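PDB 1B8Z: protein (histonelike protein HU) from Thermotoga maritima, which binds and wraps DNA as a bacterial histone-like protein, stabilising it against denaturation under extreme environmental conditions. Local coordinates for the interface of chains A and B. Coordinates in Å, arbitrary orientation; residue numbers count along the deposited sequence, not the author numbering. Chains: chain A/B, Protein (histonelike protein HU).

Contact 1: the interface of chains A and B. Residues chain A 6, 10, 25, 28; chain B 24-25, 28, 44.
A:Ile28 and B:Ile28 meet tip to tip, their CD1 methyls 3.8 Å apart. With CG1 anti to the carbonyl carbon (chi1 -69° in A:Ile28, -70° in B:Ile28), each side chain sends its CD1 end toward the partner helix. B:Ile28 gives up 59 Å² of surface to chain A.

Leucines flank this pair. A:Leu25 sets its CD1 methyl 4.0 Å from CD1 of B:Ile28. Its twin B:Leu25 brings CD1 to 3.9 Å from CD1 of A:Ile28. The side chains cross obliquely in both pairs. Each isoleucine tip thus meets an isoleucine and a leucine of the other chain.

A:Val10 covers the base of B:Ile28. Its CG2 methyl sits 3.9 Å from CA of B:Ile28, and both of its methyls touch CG1 of B:Ile28. B:Ile24 stands at the margin, its CG2 4.3 Å from CG1 of A:Val10. Farther out, CD2 of A:Leu6 meets CD1 of B:Ile44 at 4.0 Å.

No hydrogen bond or salt bridge crosses this patch. Contact is apolar, methyl against methyl for the most part.

The patch belongs to the two-fold core of the HU dimer. Helices 18-37 of both chains face each other, helix 3-14 of chain A packs over B:Ile28, and strand 42-44 of chain B supplies the outer isoleucine.

Contact 2: the interface of chains A and B. Residues chain A 81, 85-86, 89; chain B 36, 77.
B:Pro77 packs its ring against A:Pro81, A:Leu85 and A:Val89, and buries 73 Å² against chain A. The tight spot is between the two prolines. CG of B:Pro77 lies 3.3 Å from CB of A:Pro81, a squeezed carbon pair, and the rings cross at about a right angle. A:Leu85 runs past the same ring in the opposite direction, with CD2 4.0 Å from CB of B:Pro77.

A:Val89 bridges B:Pro77 and B:Leu36. Its chi1 of -54° turns CG1 anti to the carbonyl carbon and places CG2 between the backbone N and that carbon. CG1 then lies 3.6 Å from CB of B:Leu36, and the two side chains run side by side. CG2 meets CD of B:Pro77 at 3.8 Å. An alanine here would lack both methyls and would probably leave a gap between B:Leu36 and the B:Pro77 ring, with the helix end less firmly packed.

The looser side is marked by A:Lys86 and a water. Only 3 Å² of A:Lys86 is hidden, and its aliphatic CG touches CD of B:Pro77 at 4.1 Å. The amine NZ extends away from the ring. Water 1 joins the chains through their backbones, 3.1 Å from O of A:Val89 and 2.7 Å from O of B:Leu36. No direct polar bond crosses the patch.

The site packs helix 85-89 and strand 78-81 of chain A against the end of helix 18-37 and B:Pro77, and is likely to tie the chain end into the HU dimer.

Contact 1: the interface of chains A and B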
ATOM      1  N   LEU A   6      -3.523  10.925  -2.376  1.00 15.05           N
ATOM      2  CA  LEU A   6      -2.340  10.052  -2.342  1.00 13.22           C
ATOM      3  C   LEU A   6      -1.739   9.937  -3.733  1.00 12.88           C
ATOM      4  O   LEU A   6      -0.498  10.037  -3.878  1.00 16.30           O
ATOM      5  CB  LEU A   6      -2.752   8.674  -1.772  1.00 13.47           C
ATOM      6  CG  LEU A   6      -1.672   7.571  -1.799  1.00 14.46           C
ATOM      7  CD1 LEU A   6      -0.488   7.926  -0.928  1.00 18.88           C
ATOM      8  CD2 LEU A   6      -2.288   6.234  -1.367  1.00 16.34           C
ATOM      9  N   VAL A  10       2.033  11.237  -4.697  1.00 14.29           N
ATOM     10  CA  VAL A  10       3.049  10.318  -5.235  1.00 13.52           C
ATOM     11  C   VAL A  10       3.487  10.685  -6.631  1.00 16.48           C
ATOM     12  O   VAL A  10       4.685  10.583  -6.985  1.00 18.10           O
ATOM     13  CB  VAL A  10       2.455   8.876  -5.191  1.00 13.60           C
ATOM     14  CG1 VAL A  10       3.350   7.906  -5.961  1.00 14.31           C
ATOM     15  CG2 VAL A  10       2.293   8.529  -3.727  1.00 15.59           C
ATOM     16  N   LEU A  25      -0.766   1.794  -8.292  1.00 12.77           N
ATOM     17  CA  LEU A  25      -1.390   1.680  -6.976  1.00 11.17           C
ATOM     18  C   LEU A  25      -2.525   0.682  -6.959  1.00 12.29           C
ATOM     19  O   LEU A  25      -2.591  -0.184  -6.084  1.00 13.10           O
ATOM     20  CB  LEU A  25      -1.910   3.072  -6.559  1.00 11.89           C
ATOM     21  CG  LEU A  25      -2.745   3.084  -5.282  1.00 14.63           C
ATOM     22  CD1 LEU A  25      -2.004   2.568  -4.069  1.00 18.49           C
ATOM     23  CD2 LEU A  25      -3.296   4.492  -5.024  1.00 18.33           C
ATOM     24  N   ILE A  28      -1.115  -2.799  -7.073  1.00 11.77           N
ATOM     25  CA  ILE A  28      -0.623  -3.190  -5.765  1.00 11.31           C
ATOM     26  C   ILE A  28      -1.766  -3.583  -4.842  1.00 13.16           C
ATOM     27  O   ILE A  28      -1.675  -4.622  -4.169  1.00 13.86           O
ATOM     28  CB  ILE A  28       0.176  -2.019  -5.128  1.00 11.76           C
ATOM     29  CG1 ILE A  28       1.466  -1.785  -5.882  1.00 14.62           C
ATOM     30  CG2 ILE A  28       0.408  -2.315  -3.636  1.00 16.27           C
ATOM     31  CD1 ILE A  28       2.041  -0.405  -5.551  1.00 16.03           C
TER
ATOM     32  N   ILE B  24       7.532   3.627  -7.627  1.00 14.14           N
ATOM     33  CA  ILE B  24       6.178   4.081  -7.206  1.00 13.58           C
ATOM     34  C   ILE B  24       5.768   3.430  -5.905  1.00 13.69           C
ATOM     35  O   ILE B  24       5.249   4.121  -5.000  1.00 13.63           O
ATOM     36  CB  ILE B  24       5.178   3.879  -8.346  1.00 13.10           C
ATOM     37  CG1 ILE B  24       5.487   4.923  -9.434  1.00 21.02           C
ATOM     38  CG2 ILE B  24       3.759   4.073  -7.833  1.00 14.44           C
ATOM     39  CD1 ILE B  24       4.867   4.638 -10.773  1.00 26.05           C
ATOM     40  N   LEU B  25       6.080   2.148  -5.682  1.00 12.81           N
ATOM     41  CA  LEU B  25       5.751   1.521  -4.407  1.00 11.35           C
ATOM     42  C   LEU B  25       6.471   2.197  -3.256  1.00 12.61           C
ATOM     43  O   LEU B  25       5.859   2.536  -2.245  1.00 12.62           O
ATOM     44  CB  LEU B  25       6.146   0.035  -4.469  1.00 11.46           C
ATOM     45  CG  LEU B  25       6.011  -0.718  -3.154  1.00 13.57           C
ATOM     46  CD1 LEU B  25       4.593  -0.757  -2.625  1.00 17.44           C
ATOM     47  CD2 LEU B  25       6.567  -2.144  -3.269  1.00 19.12           C
ATOM     48  N   ILE B  28       4.825   5.531  -2.591  1.00 12.53           N
ATOM     49  CA  ILE B  28       3.584   5.328  -1.865  1.00 11.53           C
ATOM     50  C   ILE B  28       3.866   5.065  -0.386  1.00 14.11           C
ATOM     51  O   ILE B  28       3.251   5.686   0.485  1.00 14.63           O
ATOM     52  CB  ILE B  28       2.789   4.128  -2.455  1.00 11.67           C
ATOM     53  CG1 ILE B  28       2.263   4.516  -3.831  1.00 13.88           C
ATOM     54  CG2 ILE B  28       1.646   3.745  -1.502  1.00 15.02           C
ATOM     55  CD1 ILE B  28       1.872   3.257  -4.622  1.00 15.77           C
ATOM     56  N   ILE B  44      -8.108   4.850   1.959  1.00 15.71           N
ATOM     57  CA  ILE B  44      -8.120   4.408   0.572  1.00 15.76           C
ATOM     58  C   ILE B  44      -9.421   3.639   0.353  1.00 20.70           C
ATOM     59  O   ILE B  44      -9.556   2.510   0.826  1.00 20.80           O
ATOM     60  CB  ILE B  44      -6.933   3.472   0.251  1.00 17.05           C
ATOM     61  CG1 ILE B  44      -5.635   4.257   0.462  1.00 20.90           C
ATOM     62  CG2 ILE B  44      -7.031   2.944  -1.172  1.00 20.28           C
ATOM     63  CD1 ILE B  44      -4.380   3.402   0.508  1.00 22.33           C
TER

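Contact 2: the interface of chains A and B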
ATOM      1  N   PRO A  81       2.341  -3.354  11.980  1.00 24.62           N
ATOM      2  CA  PRO A  81       3.362  -2.371  11.616  1.00 24.74           C
ATOM      3  C   PRO A  81       4.785  -2.850  11.936  1.00 26.71           C
ATOM      4  O   PRO A  81       4.947  -3.549  12.977  1.00 29.15           O
ATOM      5  CB  PRO A  81       3.076  -1.190  12.549  1.00 26.97           C
ATOM      6  CG  PRO A  81       2.502  -1.807  13.764  1.00 27.89           C
ATOM      7  CD  PRO A  81       1.801  -3.054  13.300  1.00 25.99           C
ATOM      8  N   LEU A  85       8.364   1.679  10.863  1.00 36.12           N
ATOM      9  CA  LEU A  85       7.165   2.515  10.795  1.00 34.74           C
ATOM     10  C   LEU A  85       6.774   3.019  12.182  1.00 34.35           C
ATOM     11  O   LEU A  85       6.540   4.219  12.368  1.00 35.25           O
ATOM     12  CB  LEU A  85       6.007   1.766  10.140  1.00 28.71           C
ATOM     13  CG  LEU A  85       4.658   2.474  10.079  1.00 29.94           C
ATOM     14  CD1 LEU A  85       4.754   3.786   9.308  1.00 32.33           C
ATOM     15  CD2 LEU A  85       3.601   1.568   9.462  1.00 27.95           C
ATOM     16  N   LYS A  86       6.767   2.138  13.171  1.00 34.21           N
ATOM     17  CA  LYS A  86       6.461   2.515  14.551  1.00 36.24           C
ATOM     18  C   LYS A  86       7.395   3.598  15.076  1.00 38.18           C
ATOM     19  O   LYS A  86       6.948   4.565  15.704  1.00 38.37           O
ATOM     20  CB  LYS A  86       6.568   1.289  15.454  1.00 36.77           C
ATOM     21  CG  LYS A  86       5.428   0.297  15.400  1.00 38.75           C
ATOM     22  CD  LYS A  86       5.925  -1.087  15.796  1.00 43.52           C
ATOM     23  CE  LYS A  86       4.904  -1.819  16.651  1.00 47.01           C
ATOM     24  NZ  LYS A  86       5.484  -3.071  17.218  1.00 50.57           N
ATOM     25  N   VAL A  89       6.526   7.141  13.468  1.00 46.60           N
ATOM     26  CA  VAL A  89       5.279   7.801  13.829  1.00 46.56           C
ATOM     27  C   VAL A  89       5.103   8.007  15.323  1.00 47.40           C
ATOM     28  O   VAL A  89       4.140   8.656  15.751  1.00 47.22           O
ATOM     29  CB  VAL A  89       4.041   7.045  13.292  1.00 45.96           C
ATOM     30  CG1 VAL A  89       4.147   6.830  11.792  1.00 44.29           C
ATOM     31  CG2 VAL A  89       3.851   5.726  14.021  1.00 46.70           C
TER
ATOM     32  N   LEU B  36       1.235   9.704   8.350  1.00 19.11           N
ATOM     33  CA  LEU B  36       1.032   9.153   9.686  1.00 20.70           C
ATOM     34  C   LEU B  36       1.919   9.865  10.710  1.00 22.26           C
ATOM     35  O   LEU B  36       1.480  10.078  11.850  1.00 24.78           O
ATOM     36  CB  LEU B  36       1.317   7.649   9.738  1.00 20.09           C
ATOM     37  CG  LEU B  36       0.306   6.830   8.918  1.00 21.60           C
ATOM     38  CD1 LEU B  36       0.741   5.369   8.921  1.00 24.03           C
ATOM     39  CD2 LEU B  36      -1.107   7.010   9.402  1.00 24.55           C
ATOM     40  N   PRO B  77       0.805   3.207  14.775  1.00 32.28           N
ATOM     41  CA  PRO B  77       0.098   3.068  13.499  1.00 31.68           C
ATOM     42  C   PRO B  77      -0.960   1.957  13.530  1.00 32.48           C
ATOM     43  O   PRO B  77      -0.692   0.906  14.131  1.00 34.61           O
ATOM     44  CB  PRO B  77       1.191   2.606  12.530  1.00 31.43           C
ATOM     45  CG  PRO B  77       2.138   1.845  13.373  1.00 30.60           C
ATOM     46  CD  PRO B  77       2.053   2.456  14.743  1.00 32.88           C
TER
HETATM   47  O   HOH W   1       2.182  10.600  14.431  1.00 45.29           O

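Contact 1 and contact 2 are about 17 Å apart, measured between the centres of their C-alpha atoms. Helix 18-37 of chain B links them: its middle lies in contact 1 and its end reaches contact 2. No residue is common to both. Contact 1 joins helices from the N-terminal half of the chains, with a strand residue at its edge. Contact 2 brings in segments near the C-terminus. The dimer axis passes near the Ile28 pair of contact 1, whereas contact 2 recurs on the opposite side of the dimer. Both ends of the sequence therefore take part in dimerisation, which is likely to steady the body that carries the DNA-binding parts.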